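Local coordinates for TetR family transcriptional regulator (Rhodococcus erythropolis, PDB 4ZA6), which probably represses transcription of the quorum-sensing signal degradation gene qsdA as a TetR-family regulator, at residues 146-158 with 169-181. Numbering follows the deposited sequence.
Sequences LGEALVRICDVHL and EIETALDLIALLL
The last two helices of the TetR-like C-terminal domain, 143-158 and 170-181, run antiparallel here; the axes of 146-158 and 170-181 approach to 8.4 Å at 170°, and H157 and E169 join them twice next to the connecting loop. E169, at the N-cap position of the second helix, gives its backbone N to H157 O (2.8 Å), arriving well above the carbonyl plane. In return, H157 ND1 donates to E169 OE2 at 2.6 Å, close to the ring plane and nearly along the C-O axis of the carboxylate, whose own plane is turned 38° from the imidazole. E169 is extended beyond CG (chi2 165°), which carries the carboxylate out to the ring edge. T172 CG2 lies over one imidazole face in a CH-pi contact, 3.9 Å from the centroid, while L176 CD1 approaches NE2 and CD2 obliquely. With H157 replaced by an alanine, the E169 carboxylate would probably lose this donor and a gap would open beside T172 and L176. Farther from the loop the seam is apolar. C154 SG packs against CG1 of I177 at 3.3 Å, and A173 CB fills in beside it; the small side chains let the backbones close to 4.8 Å between the CA atoms of C154 and A173. L150 meets I177 at about a right angle, its CD2 also touching L180. At the far end L180 is a knob in the hole formed by L146, A149, L150 and I153: CD2 faces L150 CD2 at 3.6 Å, whereas CD1 meets I153 CD1. Helix 74-90 packs on A173 and I177 through M86 and F82, and T124 of helix 115-133 touches L150. This is an antiparallel helical hairpin within the all-helical C-terminal domain of a TetR-family regulator.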
# COMPACT_ATOMS: atom_id res chain seq x y z
N LEU A 146 -2.42 11.88 -11.37
CA LEU A 146 -3.18 10.65 -11.65
C LEU A 146 -2.88 9.48 -10.69
O LEU A 146 -3.78 8.73 -10.37
CB LEU A 146 -3.02 10.21 -13.11
CG LEU A 146 -3.45 11.20 -14.16
CD1 LEU A 146 -2.99 10.75 -15.49
CD2 LEU A 146 -4.97 11.38 -14.17
N GLY A 147 -1.62 9.35 -10.26
CA GLY A 147 -1.18 8.33 -9.32
C GLY A 147 -1.87 8.48 -7.98
O GLY A 147 -2.42 7.52 -7.44
N GLU A 148 -1.90 9.71 -7.44
CA GLU A 148 -2.59 10.04 -6.19
C GLU A 148 -4.11 9.78 -6.34
O GLU A 148 -4.72 9.19 -5.45
CB GLU A 148 -2.30 11.51 -5.79
CG GLU A 148 -3.08 12.02 -4.59
CD GLU A 148 -2.78 11.43 -3.22
OE1 GLU A 148 -1.78 10.69 -3.08
OE2 GLU A 148 -3.54 11.75 -2.28
N ALA A 149 -4.70 10.16 -7.50
CA ALA A 149 -6.13 9.97 -7.78
C ALA A 149 -6.51 8.48 -7.83
O ALA A 149 -7.52 8.10 -7.26
CB ALA A 149 -6.51 10.66 -9.08
N LEU A 150 -5.68 7.66 -8.50
CA LEU A 150 -5.90 6.21 -8.62
C LEU A 150 -5.92 5.57 -7.23
O LEU A 150 -6.83 4.82 -6.92
CB LEU A 150 -4.83 5.53 -9.51
CG LEU A 150 -4.93 5.66 -11.05
CD1 LEU A 150 -3.94 4.75 -11.75
CD2 LEU A 150 -6.32 5.28 -11.57
N VAL A 151 -4.94 5.92 -6.37
CA VAL A 151 -4.82 5.38 -5.01
C VAL A 151 -6.05 5.78 -4.18
O VAL A 151 -6.66 4.91 -3.53
CB VAL A 151 -3.50 5.87 -4.35
CG1 VAL A 151 -3.46 5.58 -2.83
CG2 VAL A 151 -2.30 5.24 -5.04
N ARG A 152 -6.40 7.08 -4.19
CA ARG A 152 -7.54 7.60 -3.42
C ARG A 152 -8.88 6.96 -3.80
O ARG A 152 -9.72 6.78 -2.92
CB ARG A 152 -7.66 9.12 -3.57
CG ARG A 152 -6.52 9.94 -2.94
CD ARG A 152 -6.56 9.98 -1.43
NE ARG A 152 -7.73 10.74 -0.96
CZ ARG A 152 -8.10 10.80 0.31
NH1 ARG A 152 -7.42 10.13 1.24
NH2 ARG A 152 -9.16 11.51 0.67
N ILE A 153 -9.11 6.69 -5.11
CA ILE A 153 -10.37 6.12 -5.61
C ILE A 153 -10.47 4.65 -5.36
O ILE A 153 -11.58 4.16 -5.23
CB ILE A 153 -10.74 6.42 -7.10
CG1 ILE A 153 -9.69 5.94 -8.12
CG2 ILE A 153 -11.24 7.81 -7.30
CD1 ILE A 153 -9.92 6.28 -9.49
N CYS A 154 -9.32 3.94 -5.35
CA CYS A 154 -9.23 2.50 -5.18
C CYS A 154 -9.21 2.00 -3.78
O CYS A 154 -9.80 0.96 -3.52
CB CYS A 154 -8.03 1.95 -5.95
SG CYS A 154 -8.19 2.12 -7.74
N ASP A 155 -8.44 2.66 -2.89
CA ASP A 155 -8.26 2.12 -1.56
C ASP A 155 -9.52 1.89 -0.71
O ASP A 155 -9.61 0.83 -0.05
CB ASP A 155 -7.09 2.74 -0.82
CG ASP A 155 -7.15 4.22 -0.53
OD1 ASP A 155 -8.27 4.83 -0.68
OD2 ASP A 155 -6.11 4.78 -0.13
N VAL A 156 -10.53 2.78 -0.82
CA VAL A 156 -11.80 2.59 -0.08
C VAL A 156 -12.55 1.34 -0.54
O VAL A 156 -13.35 0.79 0.22
CB VAL A 156 -12.71 3.86 0.00
CG1 VAL A 156 -12.07 4.92 0.90
CG2 VAL A 156 -13.00 4.42 -1.39
N HIS A 157 -12.31 0.91 -1.80
CA HIS A 157 -12.95 -0.28 -2.37
C HIS A 157 -12.18 -1.50 -1.95
O HIS A 157 -12.80 -2.49 -1.54
CB HIS A 157 -13.08 -0.18 -3.90
CG HIS A 157 -14.10 0.82 -4.32
ND1 HIS A 157 -15.44 0.59 -4.15
CD2 HIS A 157 -13.93 2.06 -4.83
CE1 HIS A 157 -16.05 1.67 -4.58
NE2 HIS A 157 -15.19 2.57 -5.03
N LEU A 158 -10.83 -1.45 -2.03
CA LEU A 158 -10.02 -2.58 -1.57
C LEU A 158 -10.35 -2.93 -0.12
O LEU A 158 -10.51 -4.11 0.21
CB LEU A 158 -8.53 -2.25 -1.72
CG LEU A 158 -7.53 -3.28 -1.20
CD1 LEU A 158 -7.80 -4.70 -1.76
CD2 LEU A 158 -6.11 -2.83 -1.47
N GLU A 169 -13.94 -4.68 -2.85
CA GLU A 169 -14.57 -4.37 -4.14
C GLU A 169 -13.52 -4.15 -5.24
O GLU A 169 -13.38 -3.03 -5.76
CB GLU A 169 -15.52 -3.19 -4.00
CG GLU A 169 -16.61 -3.45 -2.98
CD GLU A 169 -17.39 -2.24 -2.52
OE1 GLU A 169 -18.38 -2.42 -1.78
OE2 GLU A 169 -16.95 -1.10 -2.78
N ILE A 170 -12.79 -5.22 -5.59
CA ILE A 170 -11.70 -5.16 -6.58
C ILE A 170 -12.14 -4.75 -7.99
O ILE A 170 -11.53 -3.86 -8.57
CB ILE A 170 -10.76 -6.40 -6.50
CG1 ILE A 170 -10.17 -6.53 -5.07
CG2 ILE A 170 -9.63 -6.34 -7.58
CD1 ILE A 170 -9.48 -7.83 -4.75
N GLU A 171 -13.22 -5.37 -8.51
CA GLU A 171 -13.74 -5.05 -9.84
C GLU A 171 -14.20 -3.63 -9.98
O GLU A 171 -13.96 -3.02 -11.01
CB GLU A 171 -14.83 -6.04 -10.30
CG GLU A 171 -14.27 -7.42 -10.62
CD GLU A 171 -13.17 -7.52 -11.67
OE1 GLU A 171 -12.33 -8.43 -11.55
OE2 GLU A 171 -13.13 -6.69 -12.62
N THR A 172 -14.85 -3.10 -8.94
CA THR A 172 -15.29 -1.70 -8.93
C THR A 172 -14.07 -0.79 -8.92
O THR A 172 -14.07 0.21 -9.62
CB THR A 172 -16.25 -1.42 -7.76
OG1 THR A 172 -17.41 -2.24 -7.92
CG2 THR A 172 -16.69 0.02 -7.70
N ALA A 173 -13.02 -1.14 -8.18
CA ALA A 173 -11.80 -0.31 -8.15
C ALA A 173 -11.14 -0.31 -9.54
O ALA A 173 -10.72 0.75 -10.01
CB ALA A 173 -10.83 -0.81 -7.09
N LEU A 174 -11.13 -1.47 -10.23
CA LEU A 174 -10.58 -1.58 -11.58
C LEU A 174 -11.36 -0.75 -12.60
O LEU A 174 -10.77 -0.18 -13.53
CB LEU A 174 -10.53 -3.05 -12.00
CG LEU A 174 -9.43 -3.87 -11.31
CD1 LEU A 174 -9.52 -5.35 -11.69
CD2 LEU A 174 -8.05 -3.33 -11.62
N ASP A 175 -12.71 -0.70 -12.43
CA ASP A 175 -13.60 0.07 -13.30
C ASP A 175 -13.25 1.55 -13.18
O ASP A 175 -13.23 2.26 -14.19
CB ASP A 175 -15.06 -0.17 -12.92
CG ASP A 175 -15.63 -1.52 -13.28
OD1 ASP A 175 -15.16 -2.12 -14.26
OD2 ASP A 175 -16.61 -1.95 -12.61
N LEU A 176 -12.95 2.01 -11.95
CA LEU A 176 -12.55 3.40 -11.65
C LEU A 176 -11.18 3.74 -12.24
O LEU A 176 -11.01 4.84 -12.77
CB LEU A 176 -12.58 3.65 -10.14
CG LEU A 176 -13.98 3.82 -9.53
CD1 LEU A 176 -13.92 3.67 -8.02
CD2 LEU A 176 -14.60 5.19 -9.89
N ILE A 177 -10.22 2.79 -12.20
CA ILE A 177 -8.89 2.96 -12.82
C ILE A 177 -9.07 3.12 -14.33
O ILE A 177 -8.51 4.06 -14.91
CB ILE A 177 -7.92 1.82 -12.47
CG1 ILE A 177 -7.66 1.77 -10.97
CG2 ILE A 177 -6.61 1.93 -13.26
CD1 ILE A 177 -7.20 0.41 -10.50
N ALA A 178 -9.85 2.21 -14.96
CA ALA A 178 -10.16 2.24 -16.40
C ALA A 178 -10.73 3.62 -16.78
O ALA A 178 -10.20 4.27 -17.67
CB ALA A 178 -11.17 1.17 -16.75
N LEU A 179 -11.78 4.07 -16.06
CA LEU A 179 -12.42 5.38 -16.26
C LEU A 179 -11.44 6.52 -16.12
O LEU A 179 -11.45 7.42 -16.93
CB LEU A 179 -13.58 5.54 -15.25
CG LEU A 179 -14.33 6.86 -15.25
CD1 LEU A 179 -15.27 6.98 -16.48
CD2 LEU A 179 -15.11 7.01 -13.96
N LEU A 180 -10.55 6.46 -15.11
CA LEU A 180 -9.53 7.49 -14.94
C LEU A 180 -8.53 7.50 -16.12
O LEU A 180 -8.07 8.56 -16.51
CB LEU A 180 -8.79 7.31 -13.62
CG LEU A 180 -8.49 8.61 -12.91
CD1 LEU A 180 -9.48 8.87 -11.81
CD2 LEU A 180 -7.06 8.66 -12.39
N LEU A 181 -8.23 6.32 -16.68
CA LEU A 181 -7.29 6.19 -17.80
C LEU A 181 -7.95 6.46 -19.17
O LEU A 181 -7.27 6.43 -20.20
CB LEU A 181 -6.67 4.78 -17.80
CG LEU A 181 -5.86 4.32 -16.58
CD1 LEU A 181 -5.40 2.88 -16.75
CD2 LEU A 181 -4.70 5.25 -16.27